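Local coordinates for class II aldolase/adducin domain protein (Pseudomonas syringae pv. phaseolicola 1448A, PDB 3OCR) that belongs to the class II aldolase/adducin family and may act as a lyase, although its substrate and its precise function remain unestablished, at residues 75-78 against 79-82. Sequence-based numbering, arbitrary orientation.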
# COMPACT_ATOMS: atom_id res chain seq x y z
N GLY A 75 10.14 14.64 -20.60
CA GLY A 75 10.11 15.28 -19.29
C GLY A 75 8.74 15.57 -18.68
O GLY A 75 8.66 16.01 -17.54
N LEU A 76 7.66 15.32 -19.42
CA LEU A 76 6.32 15.43 -18.86
C LEU A 76 5.94 14.17 -18.10
O LEU A 76 6.30 13.08 -18.51
CB LEU A 76 5.28 15.64 -19.95
CG LEU A 76 5.26 16.98 -20.69
CD1 LEU A 76 3.90 17.12 -21.43
CD2 LEU A 76 5.48 18.13 -19.74
N LEU A 77 5.20 14.34 -17.02
CA LEU A 77 4.61 13.22 -16.28
C LEU A 77 3.37 12.67 -16.99
O LEU A 77 2.68 13.40 -17.69
CB LEU A 77 4.24 13.69 -14.87
CG LEU A 77 5.37 14.19 -13.99
CD1 LEU A 77 4.82 14.79 -12.71
CD2 LEU A 77 6.32 13.01 -13.68
N PHE A 78 3.09 11.38 -16.79
CA PHE A 78 1.95 10.68 -17.39
C PHE A 78 0.67 11.44 -17.09
O PHE A 78 -0.25 11.48 -17.90
CB PHE A 78 1.86 9.26 -16.85
CG PHE A 78 2.77 8.28 -17.56
CD1 PHE A 78 3.98 8.70 -18.13
CD2 PHE A 78 2.41 6.94 -17.66
CE1 PHE A 78 4.82 7.79 -18.79
CE2 PHE A 78 3.26 6.01 -18.31
CZ PHE A 78 4.46 6.45 -18.87
N ASP A 79 0.67 12.06 -15.91
CA ASP A 79 -0.39 12.88 -15.36
C ASP A 79 -0.66 14.16 -16.13
O ASP A 79 -1.66 14.84 -15.89
CB ASP A 79 0.07 13.31 -13.96
CG ASP A 79 -0.93 12.98 -12.91
OD1 ASP A 79 -2.04 12.55 -13.26
OD2 ASP A 79 -0.60 13.14 -11.72
N GLU A 80 0.26 14.53 -17.00
CA GLU A 80 0.21 15.83 -17.66
C GLU A 80 -0.14 15.65 -19.12
O GLU A 80 -0.39 16.62 -19.83
CB GLU A 80 1.55 16.55 -17.54
CG GLU A 80 1.89 17.01 -16.12
CD GLU A 80 3.31 17.57 -16.03
OE1 GLU A 80 4.27 16.92 -16.51
OE2 GLU A 80 3.46 18.65 -15.44
N ILE A 81 -0.17 14.41 -19.57
CA ILE A 81 -0.30 14.14 -21.00
C ILE A 81 -1.72 14.48 -21.45
O ILE A 81 -2.69 14.21 -20.73
CB ILE A 81 0.04 12.70 -21.32
CG1 ILE A 81 1.44 12.32 -20.77
CG2 ILE A 81 -0.10 12.43 -22.85
CD1 ILE A 81 2.62 13.23 -21.23
N THR A 82 -1.82 15.08 -22.63
CA THR A 82 -3.11 15.41 -23.23
C THR A 82 -3.07 15.04 -24.72
O THR A 82 -2.01 14.93 -25.31
CB THR A 82 -3.42 16.92 -23.15
OG1 THR A 82 -2.50 17.62 -23.98
CG2 THR A 82 -3.32 17.46 -21.72
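Leu77 and Glu80 grip each other at both ends of a type I beta turn that has Phe78 and Asp79 at its corners. The Leu77 N-H donates to Glu80 OE1 at 2.8 Å, and Glu80 N returns a bond of the same length to Leu77 O. The first is nearly straight at 160° and meets the carboxylate on its anti side, slightly out of plane; in the second the donor stands well above the carbonyl plane. Glu80 CG lies anti to its own carbonyl carbon (chi1 -69°), and the chain, extended beyond it, carries the acid back past Leu77 O to the amide of the same residue. OE1 thereby settles among aliphatic atoms, 3.6 Å from Leu77 CB and 3.7 Å from Leu76 CD2, with the Leu76 and Glu80 side chains crossing at about a right angle.

One residue on, a weak bond of 3.4 Å from Ile81 N to Phe78 O closes a second, overlapping turn. Ile81 lays CG1 and CD1 beside Leu77 O: CD1 lies 3.5 Å from that oxygen and 3.8 Å from Leu76 CB. The Phe78 side chain points away from 79-82, and its ring makes edge-to-face contacts with Tyr42 of helix 29-47 and Phe58 of strand 58-61. Ile81 also touches Tyr42, so this connection between strands 68-71 and 87-90 packs on both elements.

Beyond the turn, Glu80 OE2 forms a salt bridge with Arg262 of the second subunit, whose guanidinium group also reaches Gly75 O. Glu80 thus divides its carboxylate, one oxygen closing its own turn and the other joining the neighbouring chain. The backbone amide and the arginine would both be expected to stabilise the ionised acid, so that the conformation of this turn and the subunit interface are probably linked through one side chain.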